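PDB 5VXT: catechol 1,2-dioxygenase from Burkholderia ambifaria, which probably catalyses the iron(III)-dependent intradiol ring cleavage of catechol by molecular oxygen, giving cis,cis-muconate. Local coordinates for residues 77-82 against 220-225; 147-152 against 205-210; 97-102 against 117-122. One frame throughout, in Å; residues are numbered along the deposited sequence.

In the fold
Contact 1 closes the longest loop of the three, from helix 66-81 to helix 221-229. Contacts 3 and 2 are nested inside it and follow one another along the chain. Contacts 1 and 3 join a helix of the N-terminal family region to the dioxygenase region, and both touch the second subunit. Their centres are about 22 Å apart. Contact 2 lies within a five-stranded mixed sheet of the dioxygenase region. Its centre is about 34 Å from that of contact 1, on the opposite side of the chain's centre, and about 24 Å from that of contact 3. Contacts 1 and 3 tie the helical part to the catalytic part, while contact 2 pairs two strands within the latter.

Contact 1 of 3, residues 77-82 against 220-225; sequences NKLGQD and GATQQL. With PTY (phosphatidylethanolamine), chain I.
D82 reaches across to the start of helix 221-229, whose N-cap is G220. Its OD2 accepts the backbone N of A221 at 2.9 Å, nearly along the C-O axis, but the bond is bent (132°). The same oxygen takes K78 NZ on its syn lone pair in a salt bridge, and NZ also bonds to the Q219 carbonyl. The tight, buried part centres on the methyl of A221. A221 CB sits 3.7 Å from L79 CA and 3.9 Å from L79 CD1. D82 OD2 touches the same CB at 3.5 Å. L79 and T222 pack on helix 85-91, and T222 OG1 is bonded to E84. The other side is polar and partly exposed, formed by K78, D82 and Q224. K78 CE is 3.2 Å from Q224 OE1, and a bend at the last bond of K78 (chi4 47°) turns NZ back to D82. Phosphatidylethanolamine C2 lies 3.4 Å from Q224 NE2. The two helical segments pack at 139°, axes 9.9 Å apart, joining the N-terminal helical region to the dioxygenase region beside the lipid pocket of Q224 and L225. A carboxylate beside this helix start probably interacts favourably with the helix dipole, and the K78 ammonium would balance its charge.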
loop_
_atom_site.group_PDB
_atom_site.type_symbol
_atom_site.label_atom_id
_atom_site.label_comp_id
_atom_site.label_asym_id
_atom_site.label_seq_id
_atom_site.Cartn_x
_atom_site.Cartn_y
_atom_site.Cartn_z
ATOM N N ASN B 77 -0.634 -5.040 -2.615
ATOM C CA ASN B 77 0.438 -5.991 -2.870
ATOM C C ASN B 77 1.020 -5.784 -4.263
ATOM O O ASN B 77 2.243 -5.727 -4.435
ATOM C CB ASN B 77 -0.062 -7.423 -2.686
ATOM C CG ASN B 77 -0.034 -7.870 -1.239
ATOM O OD1 ASN B 77 0.806 -7.421 -0.451
ATOM N ND2 ASN B 77 -0.944 -8.776 -0.877
ATOM N N LYS B 78 0.153 -5.659 -5.272
ATOM C CA LYS B 78 0.634 -5.414 -6.628
ATOM C C LYS B 78 1.343 -4.066 -6.731
ATOM O O LYS B 78 2.349 -3.941 -7.438
ATOM C CB LYS B 78 -0.535 -5.490 -7.611
ATOM C CG LYS B 78 -0.153 -5.163 -9.049
ATOM C CD LYS B 78 -1.251 -5.590 -10.014
ATOM C CE LYS B 78 -1.158 -4.848 -11.333
ATOM N NZ LYS B 78 0.232 -4.832 -11.860
ATOM N N LEU B 79 0.834 -3.045 -6.035
ATOM C CA LEU B 79 1.432 -1.713 -6.114
ATOM C C LEU B 79 2.874 -1.720 -5.619
ATOM O O LEU B 79 3.745 -1.066 -6.205
ATOM C CB LEU B 79 0.587 -0.714 -5.311
ATOM C CG LEU B 79 1.073 0.750 -5.240
ATOM C CD1 LEU B 79 0.806 1.496 -6.540
ATOM C CD2 LEU B 79 0.453 1.485 -4.062
ATOM N N GLY B 80 3.143 -2.455 -4.544
ATOM C CA GLY B 80 4.486 -2.572 -4.009
ATOM C C GLY B 80 5.365 -3.521 -4.795
ATOM O O GLY B 80 6.558 -3.262 -4.966
ATOM N N GLN B 81 4.795 -4.635 -5.270
ATOM C CA GLN B 81 5.544 -5.506 -6.171
ATOM C C GLN B 81 5.989 -4.747 -7.416
ATOM O O GLN B 81 7.090 -4.980 -7.935
ATOM C CB GLN B 81 4.706 -6.724 -6.556
ATOM C CG GLN B 81 4.905 -7.931 -5.652
ATOM C CD GLN B 81 6.255 -8.604 -5.864
ATOM O OE1 GLN B 81 6.797 -8.593 -6.969
ATOM N NE2 GLN B 81 6.803 -9.195 -4.799
ATOM N N ASP B 82 5.147 -3.833 -7.906
ATOM C CA ASP B 82 5.501 -3.012 -9.061
ATOM C C ASP B 82 6.496 -1.918 -8.700
ATOM O O ASP B 82 7.120 -1.341 -9.605
ATOM C CB ASP B 82 4.249 -2.362 -9.668
ATOM C CG ASP B 82 3.384 -3.340 -10.463
ATOM O OD1 ASP B 82 3.870 -4.427 -10.835
ATOM O OD2 ASP B 82 2.214 -2.995 -10.741
ATOM N N GLY B 220 1.172 -1.496 -15.088
ATOM C CA GLY B 220 1.441 -1.231 -13.693
ATOM C C GLY B 220 0.190 -0.906 -12.899
ATOM O O GLY B 220 -0.876 -0.591 -13.434
ATOM N N ALA B 221 0.340 -0.985 -11.576
ATOM C CA ALA B 221 -0.789 -0.775 -10.680
ATOM C C ALA B 221 -1.319 0.647 -10.759
ATOM O O ALA B 221 -2.522 0.866 -10.581
ATOM C CB ALA B 221 -0.383 -1.108 -9.243
ATOM N N THR B 222 -0.447 1.628 -10.999
ATOM C CA THR B 222 -0.923 3.002 -11.114
ATOM C C THR B 222 -1.874 3.136 -12.292
ATOM O O THR B 222 -3.016 3.587 -12.138
ATOM C CB THR B 222 0.255 3.965 -11.259
ATOM O OG1 THR B 222 1.145 3.784 -10.152
ATOM C CG2 THR B 222 -0.240 5.411 -11.282
ATOM N N GLN B 223 -1.429 2.704 -13.474
ATOM C CA GLN B 223 -2.280 2.786 -14.657
ATOM C C GLN B 223 -3.528 1.927 -14.515
ATOM O O GLN B 223 -4.594 2.296 -15.016
ATOM C CB GLN B 223 -1.504 2.368 -15.901
ATOM C CG GLN B 223 -2.221 2.722 -17.182
ATOM C CD GLN B 223 -2.422 4.211 -17.318
ATOM O OE1 GLN B 223 -1.457 4.974 -17.359
ATOM N NE2 GLN B 223 -3.675 4.643 -17.367
ATOM N N GLN B 224 -3.412 0.777 -13.849
ATOM C CA GLN B 224 -4.582 -0.065 -13.620
ATOM C C GLN B 224 -5.665 0.695 -12.865
ATOM O O GLN B 224 -6.837 0.683 -13.265
ATOM C CB GLN B 224 -4.172 -1.333 -12.873
ATOM C CG GLN B 224 -5.331 -2.240 -12.479
ATOM C CD GLN B 224 -4.865 -3.497 -11.765
ATOM O OE1 GLN B 224 -4.143 -4.317 -12.334
ATOM N NE2 GLN B 224 -5.270 -3.650 -10.508
ATOM N N LEU B 225 -5.294 1.379 -11.778
ATOM C CA LEU B 225 -6.280 2.155 -11.031
ATOM C C LEU B 225 -6.757 3.359 -11.831
ATOM O O LEU B 225 -7.957 3.654 -11.856
ATOM C CB LEU B 225 -5.702 2.599 -9.683
ATOM C CG LEU B 225 -6.591 3.477 -8.796
ATOM C CD1 LEU B 225 -7.949 2.831 -8.575
ATOM C CD2 LEU B 225 -5.921 3.760 -7.447
HETATM C C1 PTY I . -11.965 -3.844 -7.701
HETATM C C2 PTY I . -7.195 -6.355 -11.379
HETATM C C3 PTY I . -8.541 -7.017 -11.107
HETATM O O4 PTY I . -12.534 -2.621 -7.252
HETATM C C5 PTY I . -10.132 -4.750 -9.127
HETATM C C6 PTY I . -10.672 -3.507 -8.437
HETATM O O7 PTY I . -9.708 -3.014 -7.505
HETATM C C8 PTY I . -8.718 -2.138 -8.122
HETATM O O10 PTY I . -8.588 -2.096 -9.340
HETATM C C11 PTY I . -7.850 -1.287 -7.231
HETATM C C12 PTY I . -8.730 -0.323 -6.447
HETATM C C13 PTY I . -8.129 -0.099 -5.071
HETATM C C14 PTY I . -8.042 1.371 -4.696
HETATM C C15 PTY I . -7.186 1.490 -3.446
HETATM C C16 PTY I . -6.475 2.832 -3.375
HETATM C C17 PTY I . -7.338 3.895 -2.706
HETATM C C18 PTY I . -6.582 5.214 -2.705
HETATM C C19 PTY I . -7.288 6.265 -1.866
HETATM C C20 PTY I . -6.285 7.302 -1.389
HETATM C C21 PTY I . -5.206 6.652 -0.532
HETATM C C22 PTY I . -5.789 6.173 0.794
HETATM C C23 PTY I . -4.748 5.411 1.611
HETATM C C24 PTY I . -4.948 5.590 3.112
HETATM C C25 PTY I . -6.250 4.970 3.599
HETATM C C26 PTY I . -6.512 5.379 5.044
HETATM C C27 PTY I . -6.479 6.897 5.187
HETATM C C28 PTY I . -7.821 7.445 5.654
HETATM C C29 PTY I . -8.919 7.112 4.670
HETATM C C30 PTY I . -13.532 -2.590 -6.205
HETATM C C31 PTY I . -14.031 -1.266 -5.679
HETATM O O30 PTY I . -13.951 -3.645 -5.758
HETATM C C32 PTY I . -12.847 -0.472 -5.151
HETATM C C33 PTY I . -12.014 -1.365 -4.245
HETATM C C34 PTY I . -11.977 -0.818 -2.827
HETATM C C35 PTY I . -10.856 0.200 -2.689
HETATM C C36 PTY I . -10.702 0.622 -1.235
HETATM C C37 PTY I . -10.557 -0.605 -0.348
HETATM C C38 PTY I . -10.154 -0.197 1.061
HETATM C C39 PTY I . -9.301 -1.282 1.703
HETATM C C40 PTY I . -7.852 -1.191 1.246
HETATM C C41 PTY I . -7.051 -0.311 2.194
HETATM C C42 PTY I . -6.968 1.109 1.651
HETATM C C43 PTY I . -6.387 1.106 0.243
HETATM C C44 PTY I . -5.326 2.175 0.078
HETATM P P1 PTY I . -10.231 -7.386 -9.086
HETATM O O11 PTY I . -8.755 -7.132 -9.696
HETATM O O12 PTY I . -10.091 -8.271 -7.869
HETATM O O13 PTY I . -11.131 -7.817 -10.222
HETATM O O14 PTY I . -10.688 -5.932 -8.559
HETATM N N1 PTY I . -6.121 -7.294 -11.123
#

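Contact 2 of 3, residues 147-152 against 205-210; sequences PLVIHG and EFRTLM
L148 and T208 form a hydrogen-bonded antiparallel pair, and I150 and F206 form the next one. Four backbone bonds satisfy both residues of each pair. L148 N gives to T208 O at 2.7 Å, and T208 N gives back to L148 O. I150 N gives to F206 O, and F206 N returns to I150 O with an N-H...O angle of 172°. The backbones of V149 and H151, and the carbonyl of P147, bond to strand 295-303 instead. P147 CA and V149 CA, and E205 CA from the other strand, make CA-H...O contacts to T208 O, F206 O and I150 O.

V149, R207, H151 and E205 share one face. R207 grips E205 side-on within its own strand. R207 NE (3.0 Å) and R207 NH2 both bond to E205 OE2. The oxygen lies in the guanidinium plane, but both nitrogens meet it from above the carboxylate plane, on the same face. R207 NH1 has a weak bond to the L288 carbonyl. E205 CG is anti to its backbone N (chi1 -176°), and the extended chain brings OE2 3.6 Å from V149 CG1. V149 lies alongside R207. H151 touches E205 through CB, while its ring leads away and its NE2 bonds to D297.

L148, I150, F206 and T208 occupy the other face. T208 CG2 is 3.4 Å from L148 O, and T208 OG1 is bonded to H171. F206 packs on strand 166-170 of the second sheet. At the end of the ladder M210 folds back, its CE 3.6 Å from L148 CD1.

The two strands are neighbours in a mixed sheet that faces another. This is the beta sandwich of intradiol dioxygenases, which carries the iron site.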
loop_
_atom_site.group_PDB
_atom_site.type_symbol
_atom_site.label_atom_id
_atom_site.label_comp_id
_atom_site.label_asym_id
_atom_site.label_seq_id
_atom_site.Cartn_x
_atom_site.Cartn_y
_atom_site.Cartn_z
ATOM N N PRO B 147 18.629 18.650 -30.479
ATOM C CA PRO B 147 19.409 19.243 -29.384
ATOM C C PRO B 147 18.666 20.390 -28.714
ATOM O O PRO B 147 17.961 21.167 -29.365
ATOM C CB PRO B 147 20.686 19.730 -30.080
ATOM C CG PRO B 147 20.264 19.972 -31.497
ATOM C CD PRO B 147 19.209 18.940 -31.803
ATOM N N LEU B 148 18.849 20.496 -27.398
ATOM C CA LEU B 148 18.192 21.502 -26.574
ATOM C C LEU B 148 19.212 22.124 -25.632
ATOM O O LEU B 148 19.938 21.400 -24.940
ATOM C CB LEU B 148 17.039 20.884 -25.763
ATOM C CG LEU B 148 16.385 21.774 -24.705
ATOM C CD1 LEU B 148 15.513 22.839 -25.334
ATOM C CD2 LEU B 148 15.571 20.925 -23.739
ATOM N N VAL B 149 19.266 23.455 -25.597
ATOM C CA VAL B 149 20.125 24.180 -24.660
ATOM C C VAL B 149 19.241 24.870 -23.628
ATOM O O VAL B 149 18.356 25.658 -23.984
ATOM C CB VAL B 149 21.025 25.200 -25.372
ATOM C CG1 VAL B 149 21.734 26.050 -24.339
ATOM C CG2 VAL B 149 22.028 24.486 -26.241
ATOM N N ILE B 150 19.475 24.567 -22.351
ATOM C CA ILE B 150 18.807 25.231 -21.240
ATOM C C ILE B 150 19.847 26.054 -20.502
ATOM O O ILE B 150 20.892 25.525 -20.101
ATOM C CB ILE B 150 18.145 24.225 -20.284
ATOM C CG1 ILE B 150 17.305 23.215 -21.066
ATOM C CG2 ILE B 150 17.302 24.967 -19.263
ATOM C CD1 ILE B 150 16.795 22.063 -20.200
ATOM N N HIS B 151 19.574 27.344 -20.329
ATOM C CA HIS B 151 20.552 28.233 -19.723
ATOM C C HIS B 151 19.835 29.304 -18.923
ATOM O O HIS B 151 18.712 29.696 -19.245
ATOM C CB HIS B 151 21.444 28.891 -20.784
ATOM C CG HIS B 151 20.693 29.757 -21.746
ATOM N ND1 HIS B 151 20.631 31.129 -21.625
ATOM C CD2 HIS B 151 19.973 29.445 -22.849
ATOM C CE1 HIS B 151 19.906 31.624 -22.612
ATOM N NE2 HIS B 151 19.497 30.623 -23.371
ATOM N N GLY B 152 20.507 29.787 -17.891
ATOM C CA GLY B 152 19.999 30.925 -17.164
ATOM C C GLY B 152 20.916 31.270 -16.020
ATOM O O GLY B 152 22.060 30.818 -15.959
ATOM N N GLU B 205 24.263 26.116 -17.350
ATOM C CA GLU B 205 23.866 25.758 -18.705
ATOM C C GLU B 205 23.870 24.249 -18.866
ATOM O O GLU B 205 24.822 23.578 -18.456
ATOM C CB GLU B 205 24.794 26.401 -19.740
ATOM C CG GLU B 205 24.371 26.145 -21.169
ATOM C CD GLU B 205 25.145 27.006 -22.145
ATOM O OE1 GLU B 205 25.789 27.975 -21.690
ATOM O OE2 GLU B 205 25.109 26.708 -23.356
ATOM N N PHE B 206 22.800 23.719 -19.456
ATOM C CA PHE B 206 22.698 22.307 -19.789
ATOM C C PHE B 206 22.542 22.168 -21.294
ATOM O O PHE B 206 21.730 22.866 -21.908
ATOM C CB PHE B 206 21.518 21.637 -19.066
ATOM C CG PHE B 206 21.667 21.613 -17.578
ATOM C CD1 PHE B 206 22.458 20.654 -16.962
ATOM C CD2 PHE B 206 21.021 22.548 -16.789
ATOM C CE1 PHE B 206 22.596 20.632 -15.586
ATOM C CE2 PHE B 206 21.155 22.530 -15.412
ATOM C CZ PHE B 206 21.945 21.572 -14.811
ATOM N N ARG B 207 23.336 21.286 -21.883
ATOM C CA ARG B 207 23.234 20.950 -23.294
ATOM C C ARG B 207 22.784 19.501 -23.390
ATOM O O ARG B 207 23.439 18.603 -22.852
ATOM C CB ARG B 207 24.564 21.192 -24.004
ATOM C CG ARG B 207 24.956 22.651 -23.917
ATOM C CD ARG B 207 26.318 22.940 -24.499
ATOM N NE ARG B 207 26.702 24.328 -24.253
ATOM C CZ ARG B 207 27.896 24.834 -24.539
ATOM N NH1 ARG B 207 28.826 24.065 -25.083
ATOM N NH2 ARG B 207 28.159 26.109 -24.282
ATOM N N THR B 208 21.651 19.284 -24.044
ATOM C CA THR B 208 20.959 18.012 -23.933
ATOM C C THR B 208 20.086 17.854 -25.173
ATOM O O THR B 208 20.322 18.511 -26.195
ATOM C CB THR B 208 20.167 17.958 -22.613
ATOM O OG1 THR B 208 19.463 16.716 -22.516
ATOM C CG2 THR B 208 19.171 19.111 -22.516
ATOM N N LEU B 209 19.090 16.983 -25.086
ATOM C CA LEU B 209 18.132 16.761 -26.157
ATOM C C LEU B 209 16.716 16.944 -25.616
ATOM O O LEU B 209 16.469 16.853 -24.409
ATOM C CB LEU B 209 18.300 15.367 -26.774
ATOM C CG LEU B 209 19.703 14.976 -27.249
ATOM C CD1 LEU B 209 19.746 13.517 -27.693
ATOM C CD2 LEU B 209 20.179 15.895 -28.374
ATOM N N MET B 210 15.793 17.215 -26.526
ATOM C CA MET B 210 14.429 17.566 -26.141
ATOM C C MET B 210 13.678 16.346 -25.607
ATOM O O MET B 210 13.566 15.335 -26.315
ATOM C CB MET B 210 13.703 18.153 -27.353
ATOM C CG MET B 210 12.225 18.416 -27.137
ATOM S SD MET B 210 11.962 19.834 -26.068
ATOM C CE MET B 210 12.828 21.083 -27.009
#

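Contact 3 of 3, residues 97-102 against 117-122; sequences YLDIRM and RTIEGP. With CAQ (catechol), chain K.
M102 CB sits over the centre of one face of the R117 guanidinium, 3.6 Å from R117 CZ. Here helix 94-109 of the N-terminal helical region packs on the irregular segment leading into the catechol pocket of the intradiol dioxygenase fold. R117 NH1 makes salt bridges to D103 and D106, and R117 NH2 bonds to Q314. The carboxylate of D99 is turned 47° from the guanidinium plane. The D99 and R117 side chains run alongside one another in opposing senses, with D99 OD1 3.6 Å from R117 CD. Their charges remain too far apart for a salt bridge. R101 CG lies over one face of the Y97 ring, offset toward its rim, and the ring stacks with F56 of the second subunit.

R117 CG stands between its backbone N and carbonyl carbon (chi1 64°), and a bend at chi3 swings the guanidinium across M102. R101 forms salt bridges with D60 and D63 of the second subunit.

P122 CD is 3.5 Å from catechol C1, and G121 CA lies 3.9 Å from catechol C5. E95 accepts the N-H of G121. T118 OG1 bonds to A270.

D99 OD2 lies 3.0 Å from T118 C; I119 N, 3.1 Å from OD2, is too poorly angled for a hydrogen bond. Two waters link the buried D99 carboxylate to T118. One donates to D99 OD1 and T118 O. The other donates to D99 OD2 (2.8 Å) and to T118 OG1 (2.9 Å).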
loop_
_atom_site.group_PDB
_atom_site.type_symbol
_atom_site.label_atom_id
_atom_site.label_comp_id
_atom_site.label_asym_id
_atom_site.label_seq_id
_atom_site.Cartn_x
_atom_site.Cartn_y
_atom_site.Cartn_z
ATOM N N TYR B 97 -0.570 17.818 -3.465
ATOM C CA TYR B 97 -1.133 18.303 -2.208
ATOM C C TYR B 97 -0.033 18.790 -1.270
ATOM O O TYR B 97 -0.190 19.813 -0.593
ATOM C CB TYR B 97 -1.970 17.204 -1.537
ATOM C CG TYR B 97 -2.851 17.713 -0.414
ATOM C CD1 TYR B 97 -3.862 18.635 -0.667
ATOM C CD2 TYR B 97 -2.676 17.273 0.895
ATOM C CE1 TYR B 97 -4.666 19.110 0.352
ATOM C CE2 TYR B 97 -3.476 17.741 1.919
ATOM C CZ TYR B 97 -4.466 18.657 1.647
ATOM O OH TYR B 97 -5.274 19.118 2.667
ATOM N N LEU B 98 1.080 18.063 -1.208
ATOM C CA LEU B 98 2.169 18.475 -0.330
ATOM C C LEU B 98 2.711 19.837 -0.738
ATOM O O LEU B 98 3.117 20.629 0.126
ATOM C CB LEU B 98 3.283 17.434 -0.342
ATOM C CG LEU B 98 2.856 16.036 0.104
ATOM C CD1 LEU B 98 4.053 15.112 0.064
ATOM C CD2 LEU B 98 2.237 16.081 1.493
ATOM N N ASP B 99 2.750 20.119 -2.044
ATOM C CA ASP B 99 3.201 21.435 -2.504
ATOM C C ASP B 99 2.202 22.522 -2.137
ATOM O O ASP B 99 2.600 23.643 -1.799
ATOM C CB ASP B 99 3.420 21.436 -4.021
ATOM C CG ASP B 99 4.715 20.757 -4.433
ATOM O OD1 ASP B 99 5.498 20.328 -3.546
ATOM O OD2 ASP B 99 4.951 20.651 -5.651
ATOM N N ILE B 100 0.898 22.213 -2.229
ATOM C CA ILE B 100 -0.136 23.177 -1.853
ATOM C C ILE B 100 0.034 23.595 -0.402
ATOM O O ILE B 100 -0.033 24.786 -0.071
ATOM C CB ILE B 100 -1.543 22.606 -2.109
ATOM C CG1 ILE B 100 -1.823 22.518 -3.612
ATOM C CG2 ILE B 100 -2.600 23.470 -1.423
ATOM C CD1 ILE B 100 -3.193 21.880 -3.935
ATOM N N ARG B 101 0.276 22.627 0.487
ATOM C CA ARG B 101 0.474 22.967 1.892
ATOM C C ARG B 101 1.765 23.754 2.103
ATOM O O ARG B 101 1.778 24.715 2.875
ATOM C CB ARG B 101 0.449 21.704 2.749
ATOM C CG ARG B 101 -0.885 20.932 2.592
ATOM C CD ARG B 101 -1.158 19.910 3.717
ATOM N NE ARG B 101 -1.453 20.548 5.000
ATOM C CZ ARG B 101 -0.660 20.512 6.066
ATOM N NH1 ARG B 101 0.482 19.838 6.035
ATOM N NH2 ARG B 101 -1.013 21.142 7.178
ATOM N N MET B 102 2.859 23.368 1.431
ATOM C CA MET B 102 4.106 24.122 1.563
ATOM C C MET B 102 3.952 25.525 0.996
ATOM O O MET B 102 4.468 26.494 1.566
ATOM C CB MET B 102 5.259 23.393 0.867
ATOM C CG MET B 102 5.952 22.337 1.714
ATOM S SD MET B 102 7.316 21.476 0.889
ATOM C CE MET B 102 6.418 20.533 -0.353
ATOM N N ARG B 117 7.826 26.284 -6.572
ATOM C CA ARG B 117 8.114 24.866 -6.505
ATOM C C ARG B 117 7.108 24.092 -7.354
ATOM O O ARG B 117 6.008 24.567 -7.646
ATOM C CB ARG B 117 8.045 24.369 -5.057
ATOM C CG ARG B 117 6.644 24.495 -4.431
ATOM C CD ARG B 117 6.496 23.737 -3.109
ATOM N NE ARG B 117 7.531 24.091 -2.130
ATOM C CZ ARG B 117 7.496 25.161 -1.339
ATOM N NH1 ARG B 117 6.479 26.005 -1.395
ATOM N NH2 ARG B 117 8.495 25.392 -0.489
ATOM N N THR B 118 7.499 22.893 -7.768
ATOM C CA THR B 118 6.492 21.895 -8.131
ATOM C C THR B 118 7.064 20.518 -7.797
ATOM O O THR B 118 8.109 20.402 -7.153
ATOM C CB THR B 118 6.006 22.051 -9.585
ATOM O OG1 THR B 118 4.844 21.218 -9.790
ATOM C CG2 THR B 118 7.077 21.690 -10.589
ATOM N N ILE B 119 6.354 19.456 -8.180
ATOM C CA ILE B 119 6.665 18.174 -7.570
ATOM C C ILE B 119 8.018 17.651 -8.041
ATOM O O ILE B 119 8.518 17.996 -9.122
ATOM C CB ILE B 119 5.543 17.155 -7.838
ATOM C CG1 ILE B 119 5.564 16.708 -9.302
ATOM C CG2 ILE B 119 4.210 17.766 -7.425
ATOM C CD1 ILE B 119 4.530 15.669 -9.624
ATOM N N GLU B 120 8.631 16.829 -7.189
ATOM C CA GLU B 120 9.894 16.189 -7.523
ATOM C C GLU B 120 9.684 15.024 -8.475
ATOM O O GLU B 120 10.501 14.789 -9.372
ATOM C CB GLU B 120 10.587 15.719 -6.239
ATOM C CG GLU B 120 11.904 14.990 -6.442
ATOM C CD GLU B 120 12.511 14.522 -5.117
ATOM O OE1 GLU B 120 12.270 15.178 -4.083
ATOM O OE2 GLU B 120 13.220 13.493 -5.104
ATOM N N GLY B 121 8.594 14.282 -8.304
ATOM C CA GLY B 121 8.429 13.055 -9.032
ATOM C C GLY B 121 9.298 11.979 -8.415
ATOM O O GLY B 121 10.093 12.242 -7.502
ATOM N N PRO B 122 9.140 10.739 -8.877
ATOM C CA PRO B 122 9.866 9.605 -8.273
ATOM C C PRO B 122 11.163 9.204 -8.972
ATOM O O PRO B 122 11.707 8.149 -8.629
ATOM C CB PRO B 122 8.834 8.477 -8.393
ATOM C CG PRO B 122 8.135 8.781 -9.678
ATOM C CD PRO B 122 8.073 10.287 -9.788
HETATM C C1 CAQ K . 5.805 10.402 -12.507
HETATM C C2 CAQ K . 6.909 10.419 -13.357
HETATM C C3 CAQ K . 7.582 11.612 -13.574
HETATM O O3 CAQ K . 8.665 11.683 -14.389
HETATM C C4 CAQ K . 7.110 12.836 -12.901
HETATM O O4 CAQ K . 7.764 14.004 -13.119
HETATM C C5 CAQ K . 6.007 12.774 -12.061
HETATM C C6 CAQ K . 5.358 11.558 -11.869
HETATM O O HOH W 1 8.100 20.112 -4.338
HETATM O O HOH W 2 3.206 21.777 -7.454
#